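Local coordinates for protein Sec-alkylsulfatase (Pseudomonas sp., PDB 4AXH) that catalyses the zinc-dependent hydrolysis of (R)-secondary-alkyl sulfates with strict inversion, giving (S)-alcohols and sulfate, and works as a homodimer, at residues Leu341-Tyr344 and Gly345-Asp349; Asn380-Ala383 and Leu384-Met387; Ala419-Thr422 and Asn423-Val427. One frame throughout, in Å; residues are numbered along the deposited sequence.

Interaction 1: Leu341-Tyr344 and Gly345-Asp349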
loop_
_atom_site.group_PDB
_atom_site.type_symbol
_atom_site.label_atom_id
_atom_site.label_comp_id
_atom_site.label_asym_id
_atom_site.label_seq_id
_atom_site.Cartn_x
_atom_site.Cartn_y
_atom_site.Cartn_z
ATOM N N LEU A 341 10.064 22.320 10.808
ATOM C CA LEU A 341 11.274 22.684 11.557
ATOM C C LEU A 341 11.924 23.947 10.989
ATOM O O LEU A 341 12.267 24.853 11.750
ATOM C CB LEU A 341 12.306 21.525 11.619
ATOM C CG LEU A 341 13.636 21.746 12.452
ATOM C CD1 LEU A 341 13.356 22.200 13.883
ATOM C CD2 LEU A 341 14.426 20.454 12.542
ATOM N N GLU A 342 12.098 23.988 9.653
ATOM C CA GLU A 342 12.694 25.104 8.953
ATOM C C GLU A 342 11.832 26.362 9.053
ATOM O O GLU A 342 12.359 27.397 9.416
ATOM C CB GLU A 342 12.953 24.689 7.509
ATOM C CG GLU A 342 13.431 25.806 6.588
ATOM C CD GLU A 342 13.829 25.347 5.195
ATOM O OE1 GLU A 342 13.359 24.272 4.745
ATOM O OE2 GLU A 342 14.642 26.061 4.562
ATOM N N LYS A 343 10.506 26.269 8.797
ATOM C CA LYS A 343 9.611 27.431 8.838
ATOM C C LYS A 343 9.300 27.989 10.222
ATOM O O LYS A 343 9.090 29.202 10.363
ATOM C CB LYS A 343 8.308 27.159 8.066
ATOM C CG LYS A 343 8.275 27.711 6.634
ATOM C CD LYS A 343 7.235 28.836 6.499
ATOM C CE LYS A 343 6.936 29.269 5.075
ATOM N NZ LYS A 343 7.983 30.179 4.530
ATOM N N TYR A 344 9.229 27.122 11.244
ATOM C CA TYR A 344 8.809 27.558 12.578
ATOM C C TYR A 344 9.760 27.313 13.725
ATOM O O TYR A 344 9.605 27.973 14.750
ATOM C CB TYR A 344 7.396 27.021 12.919
ATOM C CG TYR A 344 6.396 27.190 11.797
ATOM C CD1 TYR A 344 5.995 28.457 11.379
ATOM C CD2 TYR A 344 5.909 26.086 11.102
ATOM C CE1 TYR A 344 5.097 28.619 10.325
ATOM C CE2 TYR A 344 5.014 26.236 10.041
ATOM C CZ TYR A 344 4.609 27.505 9.658
ATOM O OH TYR A 344 3.753 27.667 8.597
ATOM N N GLY A 345 10.720 26.410 13.553
ATOM C CA GLY A 345 11.695 26.034 14.570
ATOM C C GLY A 345 12.386 27.162 15.306
ATOM O O GLY A 345 12.490 27.122 16.532
ATOM N N ASP A 346 12.819 28.201 14.565
ATOM C CA ASP A 346 13.494 29.379 15.140
ATOM C C ASP A 346 12.528 30.394 15.769
ATOM O O ASP A 346 12.975 31.216 16.586
ATOM C CB ASP A 346 14.376 30.068 14.095
ATOM C CG ASP A 346 15.298 29.135 13.320
ATOM O OD1 ASP A 346 15.853 28.191 13.942
ATOM O OD2 ASP A 346 15.469 29.352 12.095
ATOM N N ARG A 347 11.201 30.295 15.419
ATOM C CA ARG A 347 10.055 31.125 15.863
ATOM C C ARG A 347 9.128 30.442 16.889
ATOM O O ARG A 347 8.010 30.933 17.113
ATOM C CB ARG A 347 9.184 31.426 14.662
ATOM C CG ARG A 347 9.695 32.465 13.727
ATOM C CD ARG A 347 8.576 32.836 12.793
ATOM N NE ARG A 347 8.385 31.971 11.646
ATOM C CZ ARG A 347 7.436 32.186 10.746
ATOM N NH1 ARG A 347 6.591 33.201 10.892
ATOM N NH2 ARG A 347 7.351 31.421 9.670
ATOM N N THR A 348 9.547 29.310 17.483
ATOM C CA THR A 348 8.678 28.582 18.405
ATOM C C THR A 348 9.266 28.312 19.753
ATOM O O THR A 348 10.387 27.819 19.839
ATOM C CB THR A 348 7.945 27.408 17.732
ATOM O OG1 THR A 348 7.125 26.765 18.706
ATOM C CG2 THR A 348 8.870 26.398 17.139
ATOM N N ASP A 349 8.513 28.670 20.817
ATOM C CA ASP A 349 8.929 28.513 22.217
ATOM C C ASP A 349 8.353 27.254 22.836
ATOM O O ASP A 349 8.978 26.640 23.684
ATOM C CB ASP A 349 8.533 29.748 23.056
ATOM C CG ASP A 349 9.282 31.042 22.732
ATOM O OD1 ASP A 349 10.306 30.982 21.983
ATOM O OD2 ASP A 349 8.853 32.118 23.225
#

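Interaction 2: Asn380-Ala383 and Leu384-Met387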
loop_
_atom_site.group_PDB
_atom_site.type_symbol
_atom_site.label_atom_id
_atom_site.label_comp_id
_atom_site.label_asym_id
_atom_site.label_seq_id
_atom_site.Cartn_x
_atom_site.Cartn_y
_atom_site.Cartn_z
ATOM N N ASN A 380 11.590 4.712 6.315
ATOM C CA ASN A 380 11.564 4.645 4.866
ATOM C C ASN A 380 12.934 4.209 4.293
ATOM O O ASN A 380 13.026 3.170 3.636
ATOM C CB ASN A 380 11.147 6.008 4.306
ATOM C CG ASN A 380 10.940 5.997 2.826
ATOM O OD1 ASN A 380 9.873 5.613 2.331
ATOM N ND2 ASN A 380 11.965 6.405 2.083
ATOM N N ASN A 381 13.992 4.983 4.589
ATOM C CA ASN A 381 15.332 4.776 4.062
ATOM C C ASN A 381 16.025 3.502 4.477
ATOM O O ASN A 381 16.675 2.899 3.632
ATOM C CB ASN A 381 16.217 5.993 4.288
ATOM C CG ASN A 381 15.708 7.289 3.713
ATOM O OD1 ASN A 381 15.025 7.339 2.669
ATOM N ND2 ASN A 381 16.062 8.385 4.377
ATOM N N ARG A 382 15.930 3.081 5.758
ATOM C CA ARG A 382 16.608 1.851 6.197
ATOM C C ARG A 382 15.946 0.629 5.566
ATOM O O ARG A 382 16.656 -0.267 5.099
ATOM C CB ARG A 382 16.666 1.736 7.719
ATOM C CG ARG A 382 17.211 0.399 8.275
ATOM C CD ARG A 382 18.630 0.476 8.828
ATOM N NE ARG A 382 19.629 0.354 7.776
ATOM C CZ ARG A 382 20.543 -0.601 7.733
ATOM N NH1 ARG A 382 20.607 -1.505 8.693
ATOM N NH2 ARG A 382 21.410 -0.654 6.729
ATOM N N ALA A 383 14.602 0.608 5.536
ATOM C CA ALA A 383 13.844 -0.467 4.940
ATOM C C ALA A 383 14.221 -0.593 3.461
ATOM O O ALA A 383 14.633 -1.686 3.054
ATOM C CB ALA A 383 12.338 -0.232 5.121
ATOM N N LEU A 384 14.173 0.530 2.689
ATOM C CA LEU A 384 14.538 0.564 1.264
ATOM C C LEU A 384 15.985 0.080 1.062
ATOM O O LEU A 384 16.278 -0.644 0.109
ATOM C CB LEU A 384 14.384 1.987 0.732
ATOM C CG LEU A 384 13.319 2.298 -0.348
ATOM C CD1 LEU A 384 12.344 1.148 -0.570
ATOM C CD2 LEU A 384 12.605 3.617 -0.052
ATOM N N ASN A 385 16.877 0.428 2.006
ATOM C CA ASN A 385 18.271 -0.020 2.003
ATOM C C ASN A 385 18.310 -1.554 2.094
ATOM O O ASN A 385 18.830 -2.202 1.190
ATOM C CB ASN A 385 19.061 0.634 3.151
ATOM C CG ASN A 385 20.525 0.266 3.180
ATOM O OD1 ASN A 385 20.935 -0.703 3.833
ATOM N ND2 ASN A 385 21.343 1.024 2.466
ATOM N N LEU A 386 17.717 -2.123 3.154
ATOM C CA LEU A 386 17.688 -3.560 3.400
ATOM C C LEU A 386 16.915 -4.358 2.330
ATOM O O LEU A 386 17.309 -5.489 2.040
ATOM C CB LEU A 386 17.207 -3.869 4.816
ATOM C CG LEU A 386 18.106 -3.405 5.965
ATOM C CD1 LEU A 386 17.434 -3.682 7.327
ATOM C CD2 LEU A 386 19.468 -4.131 5.965
ATOM N N MET A 387 15.863 -3.762 1.708
ATOM C CA MET A 387 15.090 -4.373 0.620
ATOM C C MET A 387 16.048 -4.603 -0.581
ATOM O O MET A 387 16.120 -5.711 -1.119
ATOM C CB MET A 387 13.924 -3.449 0.190
ATOM C CG MET A 387 12.687 -3.509 1.080
ATOM S SD MET A 387 11.331 -2.466 0.409
ATOM C CE MET A 387 11.081 -1.371 1.749
#

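Interaction 3: Ala419-Thr422 and Asn423-Val427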
loop_
_atom_site.group_PDB
_atom_site.type_symbol
_atom_site.label_atom_id
_atom_site.label_comp_id
_atom_site.label_asym_id
_atom_site.label_seq_id
_atom_site.Cartn_x
_atom_site.Cartn_y
_atom_site.Cartn_z
ATOM N N ALA A 419 4.507 0.505 15.759
ATOM C CA ALA A 419 5.554 -0.408 16.151
ATOM C C ALA A 419 6.664 -0.380 15.103
ATOM O O ALA A 419 6.374 -0.249 13.907
ATOM C CB ALA A 419 4.997 -1.789 16.328
ATOM N N LEU A 420 7.936 -0.418 15.556
ATOM C CA LEU A 420 9.091 -0.375 14.659
ATOM C C LEU A 420 9.095 -1.581 13.726
ATOM O O LEU A 420 9.269 -1.417 12.515
ATOM C CB LEU A 420 10.413 -0.210 15.448
ATOM C CG LEU A 420 11.751 -0.570 14.758
ATOM C CD1 LEU A 420 12.158 0.446 13.731
ATOM C CD2 LEU A 420 12.835 -0.721 15.789
ATOM N N SER A 421 8.809 -2.765 14.262
ATOM C CA SER A 421 8.710 -4.000 13.472
ATOM C C SER A 421 7.589 -3.888 12.404
ATOM O O SER A 421 7.855 -4.075 11.215
ATOM C CB SER A 421 8.461 -5.180 14.401
ATOM O OG SER A 421 7.286 -4.958 15.169
ATOM N N THR A 422 6.352 -3.515 12.839
ATOM C CA THR A 422 5.167 -3.348 11.992
ATOM C C THR A 422 5.428 -2.348 10.870
ATOM O O THR A 422 5.140 -2.660 9.707
ATOM C CB THR A 422 3.985 -2.924 12.865
ATOM O OG1 THR A 422 3.864 -3.839 13.951
ATOM C CG2 THR A 422 2.678 -2.778 12.084
ATOM N N ASN A 423 5.980 -1.155 11.226
ATOM C CA ASN A 423 6.288 -0.071 10.304
ATOM C C ASN A 423 7.337 -0.436 9.294
ATOM O O ASN A 423 7.189 -0.043 8.142
ATOM C CB ASN A 423 6.645 1.203 11.051
ATOM C CG ASN A 423 5.441 1.897 11.654
ATOM O OD1 ASN A 423 4.267 1.636 11.292
ATOM N ND2 ASN A 423 5.710 2.810 12.589
ATOM N N LEU A 424 8.380 -1.190 9.695
ATOM C CA LEU A 424 9.406 -1.658 8.737
ATOM C C LEU A 424 8.759 -2.629 7.732
ATOM O O LEU A 424 8.968 -2.499 6.526
ATOM C CB LEU A 424 10.607 -2.334 9.434
ATOM C CG LEU A 424 11.501 -1.449 10.299
ATOM C CD1 LEU A 424 12.345 -2.283 11.171
ATOM C CD2 LEU A 424 12.371 -0.499 9.469
ATOM N N ARG A 425 7.908 -3.540 8.236
ATOM C CA ARG A 425 7.153 -4.497 7.423
ATOM C C ARG A 425 6.235 -3.713 6.486
ATOM O O ARG A 425 6.221 -4.006 5.303
ATOM C CB ARG A 425 6.403 -5.523 8.324
ATOM C CG ARG A 425 7.381 -6.496 9.023
ATOM C CD ARG A 425 6.780 -7.689 9.743
ATOM N NE ARG A 425 6.471 -7.391 11.130
ATOM C CZ ARG A 425 6.954 -8.036 12.183
ATOM N NH1 ARG A 425 7.744 -9.086 12.024
ATOM N NH2 ARG A 425 6.625 -7.657 13.402
ATOM N N ALA A 426 5.590 -2.634 6.991
ATOM C CA ALA A 426 4.712 -1.733 6.240
ATOM C C ALA A 426 5.398 -1.075 5.049
ATOM O O ALA A 426 4.778 -0.976 3.979
ATOM C CB ALA A 426 4.086 -0.663 7.165
ATOM N N VAL A 427 6.656 -0.581 5.238
ATOM C CA VAL A 427 7.462 0.079 4.162
ATOM C C VAL A 427 7.722 -0.980 3.038
ATOM O O VAL A 427 7.616 -0.646 1.862
ATOM C CB VAL A 427 8.770 0.803 4.656
ATOM C CG1 VAL A 427 9.511 1.508 3.513
ATOM C CG2 VAL A 427 8.462 1.814 5.760
#

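Interaction 1: Leu341-Tyr344 and Gly345-Asp349
G345 N donates to L341 O at 2.8 Å in an alpha-helical i to i+4 bond, and R347 N donates to Y344 O at 2.9 Å, which closes a tight turn of the type I kind. The contact joins helix 330-344 of the metallo-beta-lactamase fold to the segment leading to strand 350-352. K343 O is bound by the R347 side chain. The chain is bent at chi3 (-83°), and the guanidinium meets the carbonyl side-on. Both NE, at 3.1 Å, and NH2, at 2.9 Å, donate to K343 O, which lies at the edge of the guanidinium and in its plane. Two bonds to one oxygen fix the rotation of the group. Y344 lies next to it. Its CD1 sits over one face of the guanidinium, with ring and guanidinium planes 35° apart. Y344 also stacks on the ring of Y299, and the R347 backbone O accepts a bond from Y299 OH. E283 lies near both groups: it makes a weak hydrogen bond with Y344 OH and a long, weak ion pair with R347 NH1. K343 and R347 run side by side and point the same way. Their charged ends stay apart, with K343 NZ 5.3 Å from R347 NH2, and K343 has a cation-pi partner in Y272. Nearer its root, K343 CB lies 3.8 Å above the plane of the Y344 ring, over the ring centre.

Interaction 2: Asn380-Ala383 and Leu384-Met387
N380 to M387 form about two turns in the later part of the long helix 362-388, where all eight residues are buried and pack against both their own subunit and the second one. Each residue from L384 to M387 donates its backbone N to the O four places earlier, as in a regular alpha-helix. The bond from L386 N to R382 O measures 2.9 Å and is nearly straight, at 172°. Most side-chain pairs are also four apart; R382 and N385 are three apart. The R382 chain is bent at chi2 and chi3, which turns one guanidinium face to L386, and L386 CG sits 4.1 Å above the guanidinium plane, over its centre. N385 crosses R382 obliquely, its OD1 2.9 Å from R382 NH2, with amide and guanidinium planes 33° apart. N385 OD1 accepts a bond from K389 NZ, and N385 ND2 donates to I558 O of the second subunit. On another side, N380 and L384 point the same way, and L384 CD2 lies 3.6 Å from N380 ND2. That ND2 donates to N381 OD1 at 3.3 Å, while N380 OD1 bonds to Y431 OH. M387 turns its methyl back at chi3 (-121°), and CE rests 3.8 Å from A383 CB. R382, which is buried, and K389 bring like charges close together. D561 and D563 of the second subunit make long, weak ion pairs with R382. Their carboxylates probably offset part of this charge at the dimer interface, and N385 OD1, a bond acceptor for K389, adds a polar partner.

Interaction 3: Ala419-Thr422 and Asn423-Val427
R425 leaves the helix with CG anti to the carbonyl carbon (chi1 -70°), and a bend at chi3 (-90°) swings its guanidinium back alongside S421, one turn earlier. R425 NH2 ends 3.3 Å from S421 OG. The main partner of this NH2 is D443 of the second subunit, in a salt bridge, so the first turns of helix 420-431 take part in the dimer contact. S421 also packs on that aspartate. L420 and L424 lie side by side on another flank and point the same way, with CD1 of L420 3.7 Å from CD1 of L424. A419 occupies the N-cap position. Its O receives N423 N at 2.9 Å, and L424 N, R425 N and A426 N follow with the same i to i+4 pattern. The N423 amide is held at both ends: OD1 accepts from L319 N of the sulfate-binding segment, and ND2 donates to H317 O, just before that segment. L319 is a sulfate-binding residue, which is consistent with a second-shell role for N423. Around these turns, L420 and L424 face helices 362-388 and 393-400 through L379 and V400. V427 packs on A383 and M387 of helix 362-388. A419, S421 and T422 lean on W517 of helix 515-529.

How the interactions relate
Interactions 2 and 3 belong to two packed helices, with centres 11 Å apart. M387 CE lies 3.5 Å from V427 O, and A383 CB lies 3.7 Å from V427 CG1. Interaction 1 stands apart: its nearest atoms are about 15 Å from interaction 2 and about 20 Å from interaction 3. Its link to interaction 2 is helix 362-388, whose early residues R366 and L369 meet L341. All three touch the second subunit. Interaction 3 is closest to the sulfate site, with the N423 side chain about 3 Å from that of L319. In interaction 2 the side chain of N380 is about 7 Å from that of L319. Interaction 1 is remote from the zinc and sulfate sites.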